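Local coordinates for protein serine-tRNA ligase (Naegleria fowleri, PDB 6BLJ) that probably attaches serine to its cognate tRNA in the cytosol by way of a seryl-adenylate intermediate, and holds AMP in its class II active site, at residues N13-Y18 and L148-I153; E28-R33 and T38-V43; L226-Y231 and S449-C454. All blocks are in the same frame, centred on the assembly; numbering follows the deposited sequence.

Interaction 1: residues N13-Y18 and L148-I153; sequences NLFREY and LQIGNI
Ile-150 meets the edge of the Phe-15 ring at the root of the long helical arm of seryl-tRNA synthetase, where the loop before helix 23-32 packs against the chain that follows the arm's returning helix, 114-147. Ile-150 does not lie over the phenyl face. Its CD1 methyl comes to the rim of the ring in the ring plane, 3.5 Å from Phe-15 CZ, the far corner, and 3.7 Å from Phe-15 CE2, the neighbouring carbon.

The two residues reach across from opposite directions. Phe-15 carries CG anti to its carbonyl carbon (chi1 -66°), which swings the ring out from the loop, and Ile-150 extends CG1 in the same sense, with its chain carried on by a chi2 of 159°, making CD1 the leading atom. Ile-26 of helix 23-32, Val-43 of helix 38-76 and Leu-10 also touch the phenylalanine. Ile-150 is enclosed in a similar way by Ile-26, Leu-39 and Val-43, so this one pair belongs to a buried apolar cluster between helix 23-32 and the start of helix 38-76.

A second, looser pair lies beside the first. Leu-14 points at Ile-153, and Leu-14 also touches Ile-26. No hydrogen bond joins 13-18 to 148-153. Arg-16 makes a salt bridge to Asp-47 of the arm, while Asn-152 ND2 bonds to Thr-414 OG1 and to the carbonyl oxygen of Ala-384, tying segment 148-153 to the catalytic body. In the Leu-14 pair the nearest atoms are two methyl carbons, Leu-14 CD2 and Ile-153 CD1, 4.3 Å apart.

Interaction 2: residues E28-R33 and T38-V43; sequences ESQRRR and TLVDKV
Gln-30 is the one residue of 28-33 that reaches Leu-39 and Val-40 at the start of helix 38-76, the outgoing helix of the arm. The contact thus joins two successive helices of the N-terminal domain, linked by a short connection.

The van der Waals contacts come from two parts of the glutamine. Its aliphatic CG faces Val-40, 4.2 Å from the CG2 methyl of that residue. The chain then bends at chi2 (-66°), turning the amide aside, and its nitrogen NE2 passes 4.0 Å from Leu-39 CD1, the leucine side chain running roughly perpendicular to that of the glutamine. Ile-150 also packs on Gln-30, while Val-146 of the returning arm helix lies against Leu-39.

Hydrogen bonding fastens the corner from inside the connection: Gln-30 NE2 donates to the carbonyl oxygen of Asp-36, whose side chain in turn bonds to Thr-38 OG1.

Charged pairs lie on helix 23-32 and between the two helices. Within the helix, Arg-31 NH2 forms a salt bridge with Glu-24; it also pairs with Glu-28, but that glutamate has two conformers and the detail of its bond is doubtful. Asp-41 and Arg-27 make the salt bridge that joins one helix to the other.

With no hydrogen bond between 28-33 and 38-43 themselves, the chemistry implies a division of labour within one buried side chain: CG packs on Val-40, while the amide nitrogen rests by Leu-39 and gives its bond to Asp-36 O of the connection.

Interaction 3: residues L226-Y231 and S449-C454; sequences LALQNY and SRTLCC. With AMP (adenosine monophosphate), chain D.
Leu-228 puts its CD1 methyl over Thr-451 and Leu-452 at once, touching two successive residues of helix 448-458. From Leu-228 CD1 it is 3.8 Å to Thr-451 CG2 and 3.9 Å to Leu-452 CD2. The second methyl of Leu-228, CD2, also lies near Thr-451 CG2, so the threonine methyl is met by both branches of the leucine fork, whereas the Leu-452 side chain runs antiparallel to that of Leu-228 and touches with one branch.

The threonine is split in its duties. With CG2 anti to the backbone N, its methyl faces Leu-228, and OG1, beside the backbone N (chi1 -63°), is taken up by Thr-446 OG1 and the carbonyl oxygen of Ala-447, both just before the helix. That satisfies the hydroxyl of a buried residue without help from helix 220-238.

One residue before Thr-451, the Arg-450 side chain leaves the helix for the AMP pocket. It runs extended, then bends at chi3 (-65°), laying one guanidinium face against the ribose: Arg-450 NH1 comes 3.6 Å from C2' of AMP, and Arg-450 NH2 lies 3.7 Å from C4 of the adenine. Glu-406 forms a salt bridge with NH1, and the carbonyl oxygen of Phe-328 accepts from NE, fixing the rotation of the group; the Phe-328 ring adds a cation-pi contact. This arginine is consistent with the conserved motif 3 arginine of class II synthetases.

Helix 448-458 follows directly on strand 436-447 of the catalytic sheet. Leu-452 also touches Met-195 of helix 191-197, and the other flank of helix 220-238 meets the second subunit, where Asn-230 bonds to Asn-230 of that neighbouring chain.

All three contacts are buried and carry no hydrogen bond between their paired segments, yet they serve different regions. Interactions 1 and 2 lie side by side at the base of the arm, centres 8 Å apart, with 2 nested in the chain loop closed by 1. They share one apolar cluster and are joined directly where Asn-152 O meets Arg-33 NE, probably as a hydrogen bond. Interaction 1 packs loops with an aromatic edge and methyls; interaction 2 pairs two helices through a glutamine. Interaction 3, centred about 42 Å from the centres of both and across the chain's centre, is aliphatic helix packing within the catalytic body, near the bound AMP and the interface with the second subunit.

Interaction 1: residues N13-Y18 and L148-I153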
loop_
_atom_site.group_PDB
_atom_site.type_symbol
_atom_site.label_atom_id
_atom_site.label_comp_id
_atom_site.label_asym_id
_atom_site.label_seq_id
_atom_site.Cartn_x
_atom_site.Cartn_y
_atom_site.Cartn_z
ATOM N N ASN A 13 19.070 -28.045 12.215
ATOM C CA ASN A 13 20.118 -29.058 12.299
ATOM C C ASN A 13 21.131 -28.934 11.170
ATOM O O ASN A 13 22.321 -29.222 11.370
ATOM C CB ASN A 13 19.498 -30.458 12.323
ATOM C CG ASN A 13 19.012 -30.852 13.712
ATOM O OD1 ASN A 13 19.585 -30.435 14.717
ATOM N ND2 ASN A 13 17.960 -31.661 13.773
ATOM N N LEU A 14 20.691 -28.512 9.979
ATOM C CA LEU A 14 21.624 -28.368 8.865
ATOM C C LEU A 14 22.716 -27.349 9.175
ATOM O O LEU A 14 23.827 -27.438 8.635
ATOM C CB LEU A 14 20.858 -27.949 7.604
ATOM C CG LEU A 14 21.635 -28.002 6.287
ATOM C CD1 LEU A 14 22.126 -29.422 5.990
ATOM C CD2 LEU A 14 20.772 -27.476 5.136
ATOM N N PHE A 15 22.434 -26.389 10.060
ATOM C CA PHE A 15 23.418 -25.383 10.448
ATOM C C PHE A 15 24.464 -25.906 11.428
ATOM O O PHE A 15 25.476 -25.227 11.637
ATOM C CB PHE A 15 22.726 -24.182 11.103
ATOM C CG PHE A 15 21.828 -23.397 10.183
ATOM C CD1 PHE A 15 20.571 -23.873 9.846
ATOM C CD2 PHE A 15 22.223 -22.153 9.704
ATOM C CE1 PHE A 15 19.729 -23.141 9.021
ATOM C CE2 PHE A 15 21.382 -21.412 8.878
ATOM C CZ PHE A 15 20.137 -21.915 8.534
ATOM N N ARG A 16 24.248 -27.071 12.038
ATOM C CA ARG A 16 25.033 -27.523 13.194
ATOM C C ARG A 16 26.093 -28.525 12.764
ATOM O O ARG A 16 25.811 -29.705 12.535
ATOM C CB ARG A 16 24.144 -28.116 14.278
ATOM C CG ARG A 16 23.256 -27.100 14.976
ATOM C CD ARG A 16 22.211 -27.795 15.823
ATOM N NE ARG A 16 21.403 -26.835 16.567
ATOM C CZ ARG A 16 20.194 -27.100 17.048
ATOM N NH1 ARG A 16 19.642 -28.296 16.853
ATOM N NH2 ARG A 16 19.532 -26.169 17.714
ATOM N N GLU A 17 27.319 -28.033 12.637
ATOM C CA GLU A 17 28.405 -28.886 12.188
ATOM C C GLU A 17 28.640 -30.029 13.179
ATOM O O GLU A 17 29.039 -31.126 12.778
ATOM C CB GLU A 17 29.645 -28.019 11.973
ATOM C CG GLU A 17 30.573 -28.500 10.882
ATOM C CD GLU A 17 31.742 -27.545 10.677
ATOM O OE1 GLU A 17 31.759 -26.499 11.358
ATOM O OE2 GLU A 17 32.582 -27.788 9.779
ATOM N N TYR A 18 28.338 -29.809 14.469
ATOM C CA TYR A 18 28.542 -30.835 15.490
ATOM C C TYR A 18 27.472 -31.918 15.480
ATOM O O TYR A 18 27.676 -32.978 16.084
ATOM C CB TYR A 18 28.551 -30.205 16.894
ATOM C CG TYR A 18 27.170 -29.853 17.456
ATOM C CD1 TYR A 18 26.366 -30.818 18.070
ATOM C CD2 TYR A 18 26.682 -28.552 17.393
ATOM C CE1 TYR A 18 25.119 -30.502 18.575
ATOM C CE2 TYR A 18 25.434 -28.227 17.909
ATOM C CZ TYR A 18 24.658 -29.206 18.496
ATOM O OH TYR A 18 23.416 -28.896 19.009
ATOM N N LEU A 148 14.069 -17.776 9.450
ATOM C CA LEU A 148 12.949 -17.579 8.538
ATOM C C LEU A 148 13.314 -16.740 7.315
ATOM O O LEU A 148 12.559 -16.743 6.334
ATOM C CB LEU A 148 11.766 -16.935 9.261
ATOM C CG LEU A 148 11.004 -17.850 10.218
ATOM C CD1 LEU A 148 9.784 -17.135 10.790
ATOM C CD2 LEU A 148 10.612 -19.161 9.536
ATOM N N GLN A 149 14.429 -16.011 7.353
ATOM C CA GLN A 149 14.820 -15.137 6.254
ATOM C C GLN A 149 15.633 -15.839 5.179
ATOM O O GLN A 149 15.822 -15.266 4.101
ATOM C CB GLN A 149 15.641 -13.954 6.771
ATOM C CG GLN A 149 14.961 -13.131 7.834
ATOM C CD GLN A 149 15.873 -12.047 8.360
ATOM O OE1 GLN A 149 16.572 -11.387 7.592
ATOM N NE2 GLN A 149 15.924 -11.905 9.683
ATOM N N ILE A 150 16.114 -17.039 5.441
ATOM C CA ILE A 150 16.964 -17.755 4.503
ATOM C C ILE A 150 16.074 -18.502 3.521
ATOM O O ILE A 150 15.073 -19.112 3.910
ATOM C CB ILE A 150 17.929 -18.703 5.251
ATOM C CG1 ILE A 150 18.925 -17.898 6.100
ATOM C CG2 ILE A 150 18.713 -19.550 4.275
ATOM C CD1 ILE A 150 19.593 -18.673 7.245
ATOM N N GLY A 151 16.420 -18.434 2.236
ATOM C CA GLY A 151 15.612 -19.102 1.235
ATOM C C GLY A 151 15.819 -20.606 1.222
ATOM O O GLY A 151 16.817 -21.137 1.725
ATOM N N ASN A 152 14.862 -21.295 0.605
ATOM C CA ASN A 152 14.939 -22.745 0.465
ATOM C C ASN A 152 16.226 -23.141 -0.261
ATOM O O ASN A 152 16.780 -22.376 -1.054
ATOM C CB ASN A 152 13.705 -23.251 -0.295
ATOM C CG ASN A 152 13.411 -24.722 -0.026
ATOM O OD1 ASN A 152 14.150 -25.389 0.691
ATOM N ND2 ASN A 152 12.329 -25.228 -0.601
ATOM N N ILE A 153 16.724 -24.339 0.038
ATOM C CA ILE A 153 17.939 -24.825 -0.612
ATOM C C ILE A 153 17.699 -24.957 -2.115
ATOM O O ILE A 153 16.770 -25.646 -2.559
ATOM C CB ILE A 153 18.383 -26.148 0.011
ATOM C CG1 ILE A 153 18.597 -25.960 1.510
ATOM C CG2 ILE A 153 19.670 -26.651 -0.648
ATOM C CD1 ILE A 153 19.687 -24.948 1.831
#

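Interaction 2: residues E28-R33 and T38-V43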
loop_
_atom_site.group_PDB
_atom_site.type_symbol
_atom_site.label_atom_id
_atom_site.label_comp_id
_atom_site.label_asym_id
_atom_site.label_seq_id
_atom_site.Cartn_x
_atom_site.Cartn_y
_atom_site.Cartn_z
ATOM N N GLU A 28 26.289 -21.893 0.242
ATOM C CA GLU A 28 26.292 -22.049 -1.206
ATOM C C GLU A 28 24.921 -21.740 -1.799
ATOM O O GLU A 28 24.828 -21.112 -2.861
ATOM C CB GLU A 28 26.746 -23.463 -1.578
ATOM C CG GLU A 28 27.126 -23.630 -3.047
ATOM C CD GLU A 28 28.293 -22.740 -3.466
ATOM O OE1 GLU A 28 28.319 -22.312 -4.638
ATOM O OE2 GLU A 28 29.183 -22.471 -2.629
ATOM N N SER A 29 23.842 -22.154 -1.124
ATOM C CA SER A 29 22.501 -21.838 -1.617
ATOM C C SER A 29 22.262 -20.334 -1.597
ATOM O O SER A 29 21.680 -19.775 -2.536
ATOM C CB SER A 29 21.437 -22.574 -0.789
ATOM O OG SER A 29 20.115 -22.351 -1.279
ATOM N N GLN A 30 22.741 -19.656 -0.547
ATOM C CA GLN A 30 22.601 -18.205 -0.475
ATOM C C GLN A 30 23.388 -17.512 -1.585
ATOM O O GLN A 30 22.916 -16.524 -2.167
ATOM C CB GLN A 30 23.048 -17.711 0.905
ATOM C CG GLN A 30 22.094 -18.096 2.016
ATOM C CD GLN A 30 20.747 -17.405 1.888
ATOM O OE1 GLN A 30 19.787 -17.981 1.372
ATOM N NE2 GLN A 30 20.669 -16.162 2.365
ATOM N N ARG A 31 24.588 -18.017 -1.899
ATOM C CA ARG A 31 25.363 -17.440 -2.997
ATOM C C ARG A 31 24.655 -17.636 -4.332
ATOM O O ARG A 31 24.582 -16.705 -5.144
ATOM C CB ARG A 31 26.766 -18.049 -3.033
ATOM C CG ARG A 31 27.659 -17.596 -1.892
ATOM C CD ARG A 31 29.111 -18.009 -2.094
ATOM N NE ARG A 31 29.299 -19.430 -1.830
ATOM C CZ ARG A 31 29.702 -19.919 -0.661
ATOM N NH1 ARG A 31 29.959 -19.097 0.350
ATOM N NH2 ARG A 31 29.844 -21.232 -0.503
ATOM N N ARG A 32 24.109 -18.832 -4.571
ATOM C CA ARG A 32 23.353 -19.060 -5.803
ATOM C C ARG A 32 22.121 -18.166 -5.883
ATOM O O ARG A 32 21.722 -17.760 -6.980
ATOM C CB ARG A 32 22.969 -20.536 -5.914
ATOM C CG ARG A 32 24.210 -21.452 -6.031
ATOM C CD ARG A 32 23.843 -22.921 -6.077
ATOM N NE ARG A 32 24.997 -23.754 -6.427
ATOM C CZ ARG A 32 25.068 -25.069 -6.226
ATOM N NH1 ARG A 32 24.055 -25.721 -5.661
ATOM N NH2 ARG A 32 26.160 -25.736 -6.582
ATOM N N ARG A 33 21.501 -17.858 -4.742
ATOM C CA ARG A 33 20.383 -16.921 -4.721
ATOM C C ARG A 33 20.836 -15.473 -4.808
ATOM O O ARG A 33 19.984 -14.581 -4.884
ATOM C CB ARG A 33 19.537 -17.104 -3.449
ATOM C CG ARG A 33 18.789 -18.422 -3.367
ATOM C CD ARG A 33 17.868 -18.480 -2.155
ATOM N NE ARG A 33 16.960 -19.629 -2.210
ATOM C CZ ARG A 33 15.811 -19.637 -2.880
ATOM N NH1 ARG A 33 15.438 -18.561 -3.551
ATOM N NH2 ARG A 33 15.032 -20.714 -2.880
ATOM N N THR A 38 25.730 -13.960 5.015
ATOM C CA THR A 38 26.050 -13.845 6.437
ATOM C C THR A 38 24.937 -14.354 7.336
ATOM O O THR A 38 25.180 -14.565 8.530
ATOM C CB THR A 38 26.338 -12.395 6.834
ATOM O OG1 THR A 38 25.111 -11.652 6.830
ATOM C CG2 THR A 38 27.324 -11.748 5.879
ATOM N N LEU A 39 23.717 -14.518 6.815
ATOM C CA LEU A 39 22.643 -15.044 7.651
ATOM C C LEU A 39 22.988 -16.422 8.207
ATOM O O LEU A 39 22.520 -16.789 9.290
ATOM C CB LEU A 39 21.329 -15.113 6.868
ATOM C CG LEU A 39 20.753 -13.790 6.360
ATOM C CD1 LEU A 39 19.517 -14.055 5.523
ATOM C CD2 LEU A 39 20.434 -12.854 7.515
ATOM N N VAL A 40 23.788 -17.197 7.482
ATOM C CA VAL A 40 24.125 -18.540 7.937
ATOM C C VAL A 40 24.954 -18.472 9.218
ATOM O O VAL A 40 24.628 -19.115 10.223
ATOM C CB VAL A 40 24.852 -19.310 6.817
ATOM C CG1 VAL A 40 25.267 -20.713 7.280
ATOM C CG2 VAL A 40 23.959 -19.399 5.567
ATOM N N ASP A 41 26.006 -17.648 9.218
ATOM C CA ASP A 41 26.819 -17.505 10.418
ATOM C C ASP A 41 26.039 -16.856 11.551
ATOM O O ASP A 41 26.256 -17.199 12.719
ATOM C CB ASP A 41 28.072 -16.686 10.121
ATOM C CG ASP A 41 29.089 -17.453 9.314
ATOM O OD1 ASP A 41 29.009 -18.699 9.278
ATOM O OD2 ASP A 41 29.984 -16.808 8.727
ATOM N N LYS A 42 25.128 -15.930 11.233
ATOM C CA LYS A 42 24.301 -15.323 12.274
ATOM C C LYS A 42 23.417 -16.360 12.951
ATOM O O LYS A 42 23.254 -16.334 14.179
ATOM C CB LYS A 42 23.447 -14.190 11.696
ATOM N N VAL A 43 22.833 -17.278 12.172
ATOM C CA VAL A 43 22.023 -18.341 12.765
ATOM C C VAL A 43 22.889 -19.236 13.645
ATOM O O VAL A 43 22.494 -19.608 14.760
ATOM C CB VAL A 43 21.295 -19.153 11.676
ATOM C CG1 VAL A 43 20.660 -20.398 12.292
ATOM C CG2 VAL A 43 20.207 -18.306 10.997
#

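Interaction 3: residues L226-Y231 and S449-C454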
loop_
_atom_site.group_PDB
_atom_site.type_symbol
_atom_site.label_atom_id
_atom_site.label_comp_id
_atom_site.label_asym_id
_atom_site.label_seq_id
_atom_site.Cartn_x
_atom_site.Cartn_y
_atom_site.Cartn_z
ATOM N N LEU A 226 -14.567 -20.230 -21.458
ATOM C CA LEU A 226 -15.173 -21.329 -20.719
ATOM C C LEU A 226 -14.693 -22.678 -21.220
ATOM O O LEU A 226 -14.476 -23.592 -20.420
ATOM C CB LEU A 226 -16.695 -21.275 -20.812
ATOM C CG LEU A 226 -17.462 -20.561 -19.716
ATOM C CD1 LEU A 226 -18.923 -20.842 -19.931
ATOM C CD2 LEU A 226 -17.017 -21.127 -18.378
ATOM N N ALA A 227 -14.588 -22.844 -22.544
ATOM C CA ALA A 227 -14.154 -24.130 -23.083
ATOM C C ALA A 227 -12.783 -24.515 -22.527
ATOM O O ALA A 227 -12.560 -25.674 -22.161
ATOM C CB ALA A 227 -14.145 -24.080 -24.616
ATOM N N LEU A 228 -11.861 -23.544 -22.435
ATOM C CA LEU A 228 -10.533 -23.819 -21.893
ATOM C C LEU A 228 -10.609 -24.280 -20.447
ATOM O O LEU A 228 -9.893 -25.206 -20.044
ATOM C CB LEU A 228 -9.650 -22.575 -21.996
ATOM C CG LEU A 228 -8.762 -22.331 -23.215
ATOM C CD1 LEU A 228 -8.120 -20.944 -23.094
ATOM C CD2 LEU A 228 -7.685 -23.411 -23.338
ATOM N N GLN A 229 -11.441 -23.613 -19.641
ATOM C CA GLN A 229 -11.603 -24.000 -18.247
ATOM C C GLN A 229 -12.200 -25.395 -18.141
ATOM O O GLN A 229 -11.737 -26.223 -17.353
ATOM C CB GLN A 229 -12.493 -22.991 -17.521
ATOM C CG GLN A 229 -11.868 -21.632 -17.311
ATOM C CD GLN A 229 -12.908 -20.614 -16.924
ATOM O OE1 GLN A 229 -13.033 -19.561 -17.550
ATOM N NE2 GLN A 229 -13.704 -20.948 -15.920
ATOM N N ASN A 230 -13.267 -25.652 -18.908
ATOM C CA ASN A 230 -13.950 -26.941 -18.853
ATOM C C ASN A 230 -13.025 -28.077 -19.285
ATOM O O ASN A 230 -12.997 -29.152 -18.663
ATOM C CB ASN A 230 -15.186 -26.876 -19.750
ATOM C CG ASN A 230 -16.260 -27.878 -19.367
ATOM O OD1 ASN A 230 -17.449 -27.592 -19.463
ATOM N ND2 ASN A 230 -15.843 -29.066 -18.943
ATOM N N TYR A 231 -12.288 -27.867 -20.376
ATOM C CA TYR A 231 -11.355 -28.875 -20.865
ATOM C C TYR A 231 -10.217 -29.090 -19.872
ATOM O O TYR A 231 -9.856 -30.233 -19.569
ATOM C CB TYR A 231 -10.817 -28.453 -22.240
ATOM C CG TYR A 231 -9.657 -29.291 -22.751
ATOM C CD1 TYR A 231 -9.742 -30.676 -22.769
ATOM C CD2 TYR A 231 -8.485 -28.697 -23.217
ATOM C CE1 TYR A 231 -8.686 -31.460 -23.227
ATOM C CE2 TYR A 231 -7.416 -29.476 -23.687
ATOM C CZ TYR A 231 -7.534 -30.862 -23.685
ATOM O OH TYR A 231 -6.502 -31.656 -24.131
ATOM N N SER A 449 -6.859 -15.974 -20.039
ATOM C CA SER A 449 -6.780 -14.777 -20.887
ATOM C C SER A 449 -5.478 -14.747 -21.692
ATOM O O SER A 449 -5.492 -14.446 -22.893
ATOM C CB SER A 449 -6.968 -13.500 -20.052
ATOM O OG SER A 449 -5.798 -13.081 -19.351
ATOM N N ARG A 450 -4.350 -15.108 -21.068
ATOM C CA ARG A 450 -3.090 -15.161 -21.810
ATOM C C ARG A 450 -3.039 -16.359 -22.768
ATOM O O ARG A 450 -2.427 -16.270 -23.841
ATOM C CB ARG A 450 -1.899 -15.191 -20.844
ATOM C CG ARG A 450 -0.516 -15.044 -21.515
ATOM C CD ARG A 450 0.615 -14.956 -20.494
ATOM N NE ARG A 450 0.515 -13.741 -19.679
ATOM C CZ ARG A 450 1.453 -13.340 -18.829
ATOM N NH1 ARG A 450 2.578 -14.053 -18.696
ATOM N NH2 ARG A 450 1.287 -12.209 -18.146
ATOM N N THR A 451 -3.620 -17.505 -22.385
ATOM C CA THR A 451 -3.698 -18.628 -23.322
ATOM C C THR A 451 -4.582 -18.281 -24.521
ATOM O O THR A 451 -4.263 -18.655 -25.656
ATOM C CB THR A 451 -4.187 -19.899 -22.601
ATOM O OG1 THR A 451 -3.234 -20.283 -21.599
ATOM C CG2 THR A 451 -4.373 -21.082 -23.562
ATOM N N LEU A 452 -5.671 -17.522 -24.302
ATOM C CA LEU A 452 -6.495 -17.047 -25.422
ATOM C C LEU A 452 -5.706 -16.136 -26.360
ATOM O O LEU A 452 -5.854 -16.224 -27.582
ATOM C CB LEU A 452 -7.739 -16.289 -24.932
ATOM C CG LEU A 452 -8.945 -17.003 -24.300
ATOM C CD1 LEU A 452 -9.990 -15.958 -23.890
ATOM C CD2 LEU A 452 -9.561 -18.059 -25.252
ATOM N N CYS A 453 -4.885 -15.233 -25.810
ATOM C CA CYS A 453 -3.987 -14.440 -26.660
ATOM C C CYS A 453 -3.106 -15.332 -27.535
ATOM O O CYS A 453 -2.881 -15.045 -28.716
ATOM C CB CYS A 453 -3.102 -13.550 -25.793
ATOM S SG CYS A 453 -4.013 -12.260 -24.917
ATOM N N CYS A 454 -2.531 -16.376 -26.938
ATOM C CA CYS A 454 -1.642 -17.265 -27.677
ATOM C C CYS A 454 -2.405 -18.061 -28.727
ATOM O O CYS A 454 -1.912 -18.267 -29.841
ATOM C CB CYS A 454 -0.929 -18.196 -26.701
ATOM S SG CYS A 454 0.425 -19.136 -27.434
HETATM P P AMP D . 2.834 -16.824 -11.670
HETATM O O1P AMP D . 3.386 -15.400 -11.588
HETATM O O2P AMP D . 1.958 -17.317 -10.587
HETATM O O3P AMP D . 3.993 -17.769 -11.958
HETATM O "O5'" AMP D . 1.943 -16.847 -12.990
HETATM C "C5'" AMP D . 1.378 -18.054 -13.482
HETATM C "C4'" AMP D . 0.776 -17.841 -14.855
HETATM O "O4'" AMP D . -0.409 -17.012 -14.749
HETATM C "C3'" AMP D . 1.658 -17.107 -15.842
HETATM O "O3'" AMP D . 2.590 -17.960 -16.479
HETATM C "C2'" AMP D . 0.657 -16.483 -16.797
HETATM O "O2'" AMP D . 0.203 -17.452 -17.727
HETATM C "C1'" AMP D . -0.494 -16.141 -15.854
HETATM N N9 AMP D . -0.449 -14.742 -15.363
HETATM C C8 AMP D . 0.360 -14.254 -14.369
HETATM N N7 AMP D . 0.194 -12.973 -14.126
HETATM C C5 AMP D . -0.795 -12.592 -15.019
HETATM C C6 AMP D . -1.426 -11.357 -15.268
HETATM N N6 AMP D . -1.179 -10.233 -14.573
HETATM N N1 AMP D . -2.347 -11.310 -16.254
HETATM C C2 AMP D . -2.636 -12.434 -16.920
HETATM N N3 AMP D . -2.129 -13.660 -16.758
HETATM C C4 AMP D . -1.200 -13.674 -15.793
#